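Local coordinates for protein putative N-acetylmuramoyl-L-alanine amidase,autolysin cwp6 (PDB 5J72) that probably hydrolyses the amide bond between N-acetylmuramic acid and L-alanine in peptidoglycan, as a zinc-dependent autolysin carrying cell-wall-binding CWB2 modules, at residues N352-F357 with P390-P395; Y402-L407 with T502-K507; V500-R503 with T508-L511. All coordinates share one frame; numbering follows the deposited sequence.

Followed from the N terminus, the chain first closes contact 1, which brings helix 346-357 onto strand 391-394 after an excursion through strand 362-370 and helix 375-387, all within one CWB2 module. Contact 2 opens shortly afterwards and closes a much longer loop, joining helix 404-409 of that module to the loop that follows strand 498-501 in the amidase. The two are in series yet touch: His403 NE2 is hydrogen-bonded to Ile393 O. Contact 3 is a short local closure inside the amidase. It begins on the segment where contact 2 ends, sharing Thr502 and Arg503 with it, and neither nests in the other. Contacts 1 and 3 do not touch.

Contact 1: N352-F357 with P390-P395; sequences NVIKTF and PILITP
Pro390 meets the helix first, its CB lying 3.9 Å from Ile354 CG1, with the ring and the isoleucine side chain crossing at about a right angle. A compact, rigid ring suits the entry to the strand here, because it offers an apolar surface to the helix. Ile391 then turns its side chain away from the helix, and only its backbone takes part: Ile354 CD1 comes to 3.7 Å from Ile391 O. That oxygen is not left to an apolar neighbour alone, since Asn350 ND2 donates to it. Next, Ile354 CD1 lies 4.1 Å from Leu392 CA and 4.2 Å from Leu392 CB. Ile354 reaches this far because its chain runs on extended from CG1 to CD1 (chi2 165°), and a long branched aliphatic residue is well suited to touch three successive residues in a buried place. Beyond this point the strand leaves the isoleucine, though Asn350 OD1 still accepts from Ile393 N. Strand 391-394 pairs in parallel with strand 362-370. Helix 346-357 packs at Pro390 and Leu392, while Ile391 is directed onto Ser377, Ala380 and Ala384 of helix 375-387, so the strand is held between two helices of the CWB2 module.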
loop_
_atom_site.group_PDB
_atom_site.type_symbol
_atom_site.label_atom_id
_atom_site.label_comp_id
_atom_site.label_asym_id
_atom_site.label_seq_id
_atom_site.Cartn_x
_atom_site.Cartn_y
_atom_site.Cartn_z
ATOM N N ASN A 352 -3.766 -1.209 -6.635
ATOM C CA ASN A 352 -3.850 -0.417 -7.878
ATOM C C ASN A 352 -3.196 0.959 -7.699
ATOM O O ASN A 352 -2.659 1.532 -8.681
ATOM C CB ASN A 352 -5.350 -0.216 -8.328
ATOM C CG ASN A 352 -5.859 -1.501 -9.005
ATOM O OD1 ASN A 352 -5.054 -2.261 -9.608
ATOM N ND2 ASN A 352 -7.137 -1.812 -8.939
ATOM N N VAL A 353 -3.280 1.519 -6.486
ATOM C CA VAL A 353 -2.582 2.821 -6.273
ATOM C C VAL A 353 -1.066 2.594 -6.405
ATOM O O VAL A 353 -0.367 3.402 -6.995
ATOM C CB VAL A 353 -2.904 3.355 -4.855
ATOM C CG1 VAL A 353 -1.847 4.393 -4.403
ATOM C CG2 VAL A 353 -4.325 3.953 -4.846
ATOM N N ILE A 354 -0.556 1.519 -5.761
ATOM C CA ILE A 354 0.887 1.253 -5.879
ATOM C C ILE A 354 1.222 1.042 -7.348
ATOM O O ILE A 354 2.178 1.622 -7.856
ATOM C CB ILE A 354 1.234 0.038 -4.978
ATOM C CG1 ILE A 354 1.231 0.530 -3.545
ATOM C CG2 ILE A 354 2.665 -0.552 -5.240
ATOM C CD1 ILE A 354 1.189 -0.592 -2.453
ATOM N N LYS A 355 0.418 0.239 -8.071
ATOM C CA LYS A 355 0.748 0.033 -9.480
ATOM C C LYS A 355 0.709 1.307 -10.292
ATOM O O LYS A 355 1.582 1.531 -11.142
ATOM C CB LYS A 355 -0.255 -1.034 -10.048
ATOM C CG LYS A 355 -0.235 -1.152 -11.560
ATOM C CD LYS A 355 -1.571 -1.867 -12.030
ATOM C CE LYS A 355 -2.742 -0.909 -11.901
ATOM N NZ LYS A 355 -4.041 -1.529 -12.302
ATOM N N THR A 356 -0.259 2.171 -10.035
ATOM C CA THR A 356 -0.389 3.380 -10.837
ATOM C C THR A 356 0.531 4.517 -10.459
ATOM O O THR A 356 1.107 5.161 -11.350
ATOM C CB THR A 356 -1.820 3.882 -10.623
ATOM O OG1 THR A 356 -2.717 2.855 -11.078
ATOM C CG2 THR A 356 -2.129 5.218 -11.360
ATOM N N PHE A 357 0.664 4.780 -9.172
ATOM C CA PHE A 357 1.447 5.957 -8.691
ATOM C C PHE A 357 2.860 5.660 -8.292
ATOM O O PHE A 357 3.608 6.621 -8.034
ATOM C CB PHE A 357 0.674 6.605 -7.494
ATOM C CG PHE A 357 -0.660 7.172 -7.977
ATOM C CD1 PHE A 357 -1.844 6.591 -7.616
ATOM C CD2 PHE A 357 -0.707 8.283 -8.812
ATOM C CE1 PHE A 357 -3.065 7.094 -8.058
ATOM C CE2 PHE A 357 -1.935 8.791 -9.264
ATOM C CZ PHE A 357 -3.094 8.194 -8.878
ATOM N N PRO A 390 5.804 3.909 -0.970
ATOM C CA PRO A 390 4.390 3.594 -0.730
ATOM C C PRO A 390 4.115 2.894 0.564
ATOM O O PRO A 390 4.988 2.261 1.173
ATOM C CB PRO A 390 4.030 2.645 -1.900
ATOM C CG PRO A 390 5.441 1.950 -2.238
ATOM C CD PRO A 390 6.498 2.986 -1.914
ATOM N N ILE A 391 2.847 2.996 0.995
ATOM C CA ILE A 391 2.403 2.195 2.123
ATOM C C ILE A 391 1.567 1.028 1.521
ATOM O O ILE A 391 0.658 1.260 0.716
ATOM C CB ILE A 391 1.501 3.036 3.051
ATOM C CG1 ILE A 391 2.390 4.110 3.765
ATOM C CG2 ILE A 391 0.800 2.130 4.116
ATOM C CD1 ILE A 391 1.503 5.116 4.590
ATOM N N LEU A 392 1.897 -0.189 1.913
ATOM C CA LEU A 392 1.141 -1.383 1.532
ATOM C C LEU A 392 0.326 -1.780 2.718
ATOM O O LEU A 392 0.864 -1.802 3.827
ATOM C CB LEU A 392 2.143 -2.493 1.207
ATOM C CG LEU A 392 1.443 -3.762 0.660
ATOM C CD1 LEU A 392 2.315 -4.353 -0.402
ATOM C CD2 LEU A 392 1.223 -4.719 1.858
ATOM N N ILE A 393 -0.992 -2.085 2.538
ATOM C CA ILE A 393 -1.752 -2.538 3.683
ATOM C C ILE A 393 -2.199 -4.005 3.434
ATOM O O ILE A 393 -2.491 -4.355 2.299
ATOM C CB ILE A 393 -3.010 -1.670 3.978
ATOM C CG1 ILE A 393 -3.930 -1.553 2.739
ATOM C CG2 ILE A 393 -2.512 -0.228 4.416
ATOM C CD1 ILE A 393 -5.303 -0.828 3.081
ATOM N N THR A 394 -2.259 -4.802 4.487
ATOM C CA THR A 394 -2.656 -6.197 4.308
ATOM C C THR A 394 -3.077 -6.652 5.661
ATOM O O THR A 394 -2.705 -6.072 6.683
ATOM C CB THR A 394 -1.486 -7.011 3.727
ATOM O OG1 THR A 394 -1.991 -8.260 3.223
ATOM C CG2 THR A 394 -0.367 -7.273 4.770
ATOM N N PRO A 395 -3.923 -7.701 5.724
ATOM C CA PRO A 395 -4.322 -8.131 7.065
ATOM C C PRO A 395 -3.155 -8.717 7.869
ATOM O O PRO A 395 -2.142 -9.103 7.314
ATOM C CB PRO A 395 -5.435 -9.201 6.767
ATOM C CG PRO A 395 -5.965 -8.797 5.431
ATOM C CD PRO A 395 -4.693 -8.399 4.677
#

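Contact 2: Y402-L407 with T502-K507; sequences YHSTNL and TRDTDK. With NA (sodium ion), chain E.
Ser404, Thr405 and Asp504 make the tight part of this contact. Ser404 CB lies 3.3 Å from Asp504 OD2 and touches the carboxylate through carbon, while the serine hydroxyl bonds back to Ala401 O. A small residue suits this close approach. A chi1 of 44° swings the Asp504 carboxylate toward Ser404 and Thr405. Thr405 OG1 gives only a weak bond of 3.5 Å to Asp504 OD1, the two side chains sliding past each other in opposite directions. The looser side belongs to Thr505 and a water. Thr405 CG2 rests 3.7 Å from Thr505 OG1, and the water accepts from Thr405 N at 3.2 Å and reaches Asp504 O only weakly. Threonine suits this place between the two sides, its hydroxyl pointing to the carboxylate and the water, its methyl to Thr505. Arg503 NH1 steadies the loop by donating to Thr505 O at 3.1 Å (N-H...O 159°). Leu407 O, at the far end of segment 402-407, binds the sodium ion together with four other backbone oxygens. Alongside this small polar interface, Tyr402 packs on helix 477-494 of the amidase, while Asn406 lies against helix 346-357 of the CWB2 module.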
loop_
_atom_site.group_PDB
_atom_site.type_symbol
_atom_site.label_atom_id
_atom_site.label_comp_id
_atom_site.label_asym_id
_atom_site.label_seq_id
_atom_site.Cartn_x
_atom_site.Cartn_y
_atom_site.Cartn_z
ATOM N N TYR A 402 -4.310 -9.625 -3.934
ATOM C CA TYR A 402 -4.244 -8.504 -4.904
ATOM C C TYR A 402 -2.809 -7.904 -4.975
ATOM O O TYR A 402 -2.496 -7.224 -5.953
ATOM C CB TYR A 402 -5.225 -7.407 -4.463
ATOM C CG TYR A 402 -6.664 -7.871 -4.585
ATOM C CD1 TYR A 402 -7.246 -8.084 -5.830
ATOM C CD2 TYR A 402 -7.427 -8.108 -3.464
ATOM C CE1 TYR A 402 -8.569 -8.525 -5.949
ATOM C CE2 TYR A 402 -8.742 -8.568 -3.562
ATOM C CZ TYR A 402 -9.302 -8.777 -4.807
ATOM O OH TYR A 402 -10.606 -9.262 -4.874
ATOM N N HIS A 403 -1.977 -8.172 -3.963
ATOM C CA HIS A 403 -0.574 -7.674 -3.964
ATOM C C HIS A 403 0.364 -8.578 -4.730
ATOM O O HIS A 403 1.500 -8.198 -4.981
ATOM C CB HIS A 403 -0.030 -7.579 -2.505
ATOM C CG HIS A 403 -0.752 -6.556 -1.695
ATOM N ND1 HIS A 403 -1.090 -5.312 -2.222
ATOM C CD2 HIS A 403 -1.259 -6.600 -0.444
ATOM C CE1 HIS A 403 -1.779 -4.650 -1.294
ATOM N NE2 HIS A 403 -1.889 -5.399 -0.210
ATOM N N SER A 404 -0.115 -9.771 -5.177
ATOM C CA SER A 404 0.834 -10.713 -5.774
ATOM C C SER A 404 1.644 -10.199 -6.880
ATOM O O SER A 404 2.857 -10.416 -6.896
ATOM C CB SER A 404 0.100 -11.961 -6.291
ATOM O OG SER A 404 -0.576 -12.551 -5.210
ATOM N N THR A 405 1.034 -9.563 -7.845
ATOM C CA THR A 405 1.796 -9.073 -8.991
ATOM C C THR A 405 2.831 -7.976 -8.662
ATOM O O THR A 405 3.975 -8.026 -9.115
ATOM C CB THR A 405 0.825 -8.527 -10.040
ATOM O OG1 THR A 405 -0.229 -9.491 -10.209
ATOM C CG2 THR A 405 1.473 -8.281 -11.360
ATOM N N ASN A 406 2.397 -6.936 -7.924
ATOM C CA ASN A 406 3.318 -5.870 -7.539
ATOM C C ASN A 406 4.481 -6.485 -6.709
ATOM O O ASN A 406 5.616 -6.134 -6.948
ATOM C CB ASN A 406 2.574 -4.874 -6.606
ATOM C CG ASN A 406 1.593 -3.967 -7.366
ATOM O OD1 ASN A 406 1.681 -3.834 -8.600
ATOM N ND2 ASN A 406 0.632 -3.326 -6.716
ATOM N N LEU A 407 4.179 -7.363 -5.717
ATOM C CA LEU A 407 5.264 -7.905 -4.869
ATOM C C LEU A 407 6.247 -8.753 -5.733
ATOM O O LEU A 407 7.466 -8.631 -5.588
ATOM C CB LEU A 407 4.707 -8.705 -3.708
ATOM C CG LEU A 407 3.905 -7.841 -2.730
ATOM C CD1 LEU A 407 3.366 -8.691 -1.657
ATOM C CD2 LEU A 407 4.857 -6.773 -2.081
ATOM N N THR A 502 -2.470 -20.531 -10.045
ATOM C CA THR A 502 -1.646 -20.902 -11.206
ATOM C C THR A 502 -1.104 -19.616 -11.871
ATOM O O THR A 502 0.009 -19.610 -12.362
ATOM C CB THR A 502 -2.466 -21.744 -12.221
ATOM O OG1 THR A 502 -3.644 -21.026 -12.549
ATOM C CG2 THR A 502 -2.849 -23.120 -11.676
ATOM N N ARG A 503 -1.891 -18.545 -11.872
ATOM C CA ARG A 503 -1.456 -17.242 -12.351
ATOM C C ARG A 503 -2.182 -16.183 -11.518
ATOM O O ARG A 503 -3.346 -16.409 -11.096
ATOM C CB ARG A 503 -1.764 -17.044 -13.852
ATOM C CG ARG A 503 -3.274 -16.985 -14.177
ATOM C CD ARG A 503 -3.526 -16.675 -15.692
ATOM N NE ARG A 503 -4.969 -16.694 -16.025
ATOM C CZ ARG A 503 -5.676 -15.591 -16.211
ATOM N NH1 ARG A 503 -5.134 -14.394 -16.090
ATOM N NH2 ARG A 503 -6.966 -15.694 -16.554
ATOM N N ASP A 504 -1.531 -15.052 -11.260
ATOM C CA ASP A 504 -2.217 -14.012 -10.486
ATOM C C ASP A 504 -2.242 -12.752 -11.311
ATOM O O ASP A 504 -2.592 -11.680 -10.812
ATOM C CB ASP A 504 -1.522 -13.754 -9.152
ATOM C CG ASP A 504 -0.016 -13.670 -9.282
ATOM O OD1 ASP A 504 0.469 -12.920 -10.163
ATOM O OD2 ASP A 504 0.676 -14.346 -8.504
ATOM N N THR A 505 -1.883 -12.865 -12.569
ATOM C CA THR A 505 -1.933 -11.746 -13.470
ATOM C C THR A 505 -2.273 -12.228 -14.872
ATOM O O THR A 505 -2.362 -13.438 -15.122
ATOM C CB THR A 505 -0.542 -11.035 -13.486
ATOM O OG1 THR A 505 -0.734 -9.723 -14.021
ATOM C CG2 THR A 505 0.449 -11.798 -14.292
ATOM N N ASP A 506 -2.446 -11.304 -15.809
ATOM C CA ASP A 506 -2.745 -11.705 -17.164
ATOM C C ASP A 506 -1.493 -12.295 -17.760
ATOM O O ASP A 506 -0.501 -11.590 -17.876
ATOM C CB ASP A 506 -3.232 -10.518 -17.995
ATOM C CG ASP A 506 -3.703 -10.905 -19.394
ATOM O OD1 ASP A 506 -4.131 -12.052 -19.587
ATOM O OD2 ASP A 506 -3.651 -10.053 -20.288
ATOM N N LYS A 507 -1.490 -13.595 -18.064
ATOM C CA LYS A 507 -0.357 -14.207 -18.737
ATOM C C LYS A 507 -0.779 -15.478 -19.437
ATOM O O LYS A 507 -1.774 -16.069 -19.072
ATOM C CB LYS A 507 0.785 -14.519 -17.803
ATOM C CG LYS A 507 0.505 -15.571 -16.806
ATOM C CD LYS A 507 1.828 -16.155 -16.334
ATOM C CE LYS A 507 1.624 -17.553 -15.808
ATOM N NZ LYS A 507 2.887 -18.161 -15.332
HETATM NA NA NA E . 9.696 -8.831 -6.249
HETATM O O HOH W 1 -2.081 -10.029 -7.961
#

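Contact 3: V500-R503 with T508-L511; sequences VMTR and TMAL
The backbones of Arg503 and Met509 come no closer than 7.8 Å between their CA atoms, and the methionine side chain spans the gap. Its CG stands opposite the backbone N (chi1 -170°) and the chain continues fully extended, carrying the sulfur to the turn after strand 498-501. Met509 SD lies 3.2 Å from Thr502 O, nearly on the prolongation of the CG-SD bond, with a CG-SD...O angle of about 167°. The terminal CE is 3.4 Å from the same oxygen and 4.0 Å from Thr502 CB. A long, unbranched side chain suits this bridging task. Thr502 turns its hydroxyl to Asp457 OD1, while its CB packs against the thioether. Arg503 adds its CB, 4.4 Å from Met509 SD, and sends its guanidinium elsewhere: NE donates to Pro458 O and NH2 to Gly459 O and Lys478 O. Several N-H groups on one planar end let arginine tie these backbone carbonyls together, and the Arg503 side chain comes within about 5 Å of that of the zinc ligand His460. The sulfur lies above the Thr502 carbonyl plane, with the oxygen near the extension of the CG-SD bond, which is at most consistent with a weak chalcogen-type attraction besides apolar packing.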
loop_
_atom_site.group_PDB
_atom_site.type_symbol
_atom_site.label_atom_id
_atom_site.label_comp_id
_atom_site.label_asym_id
_atom_site.label_seq_id
_atom_site.Cartn_x
_atom_site.Cartn_y
_atom_site.Cartn_z
ATOM N N VAL A 500 -2.324 -21.557 -3.665
ATOM C CA VAL A 500 -1.341 -21.257 -4.703
ATOM C C VAL A 500 -2.169 -20.926 -5.957
ATOM O O VAL A 500 -3.011 -21.746 -6.346
ATOM C CB VAL A 500 -0.398 -22.459 -5.039
ATOM C CG1 VAL A 500 0.483 -22.100 -6.217
ATOM C CG2 VAL A 500 0.483 -22.854 -3.824
ATOM N N MET A 501 -1.950 -19.789 -6.605
ATOM C CA MET A 501 -2.717 -19.505 -7.816
ATOM C C MET A 501 -1.886 -19.931 -9.026
ATOM O O MET A 501 -0.689 -19.684 -9.038
ATOM C CB MET A 501 -2.988 -17.988 -7.943
ATOM C CG MET A 501 -3.870 -17.416 -6.784
ATOM S SD MET A 501 -4.409 -15.751 -7.101
ATOM C CE MET A 501 -5.592 -16.052 -8.477
ATOM N N THR A 502 -2.470 -20.531 -10.045
ATOM C CA THR A 502 -1.646 -20.902 -11.206
ATOM C C THR A 502 -1.104 -19.616 -11.871
ATOM O O THR A 502 0.009 -19.610 -12.362
ATOM C CB THR A 502 -2.466 -21.744 -12.221
ATOM O OG1 THR A 502 -3.644 -21.026 -12.549
ATOM C CG2 THR A 502 -2.849 -23.120 -11.676
ATOM N N ARG A 503 -1.891 -18.545 -11.872
ATOM C CA ARG A 503 -1.456 -17.242 -12.351
ATOM C C ARG A 503 -2.182 -16.183 -11.518
ATOM O O ARG A 503 -3.346 -16.409 -11.096
ATOM C CB ARG A 503 -1.764 -17.044 -13.852
ATOM C CG ARG A 503 -3.274 -16.985 -14.177
ATOM C CD ARG A 503 -3.526 -16.675 -15.692
ATOM N NE ARG A 503 -4.969 -16.694 -16.025
ATOM C CZ ARG A 503 -5.676 -15.591 -16.211
ATOM N NH1 ARG A 503 -5.134 -14.394 -16.090
ATOM N NH2 ARG A 503 -6.966 -15.694 -16.554
ATOM N N THR A 508 -0.032 -15.871 -20.469
ATOM C CA THR A 508 -0.307 -17.101 -21.219
ATOM C C THR A 508 0.126 -18.304 -20.376
ATOM O O THR A 508 1.246 -18.335 -19.869
ATOM C CB THR A 508 0.460 -17.031 -22.591
ATOM O OG1 THR A 508 -0.103 -15.924 -23.317
ATOM C CG2 THR A 508 0.247 -18.340 -23.447
ATOM N N MET A 509 -0.734 -19.298 -20.214
ATOM C CA MET A 509 -0.305 -20.426 -19.423
ATOM C C MET A 509 -1.041 -21.693 -19.927
ATOM O O MET A 509 -2.279 -21.687 -19.952
ATOM C CB MET A 509 -0.601 -20.227 -17.918
ATOM C CG MET A 509 0.071 -21.299 -17.106
ATOM S SD MET A 509 -0.165 -20.842 -15.341
ATOM C CE MET A 509 0.829 -22.046 -14.518
ATOM N N ALA A 510 -0.301 -22.746 -20.287
ATOM C CA ALA A 510 -0.931 -23.948 -20.857
ATOM C C ALA A 510 -1.574 -24.851 -19.792
ATOM O O ALA A 510 -1.160 -24.854 -18.632
ATOM C CB ALA A 510 0.137 -24.784 -21.584
ATOM N N LEU A 511 -2.540 -25.688 -20.233
ATOM C CA LEU A 511 -3.211 -26.614 -19.352
ATOM C C LEU A 511 -2.188 -27.529 -18.691
ATOM O O LEU A 511 -2.288 -27.851 -17.506
ATOM C CB LEU A 511 -4.249 -27.428 -20.216
ATOM C CG LEU A 511 -5.391 -26.534 -20.780
ATOM C CD1 LEU A 511 -6.308 -27.414 -21.687
ATOM C CD2 LEU A 511 -6.359 -25.913 -19.615
#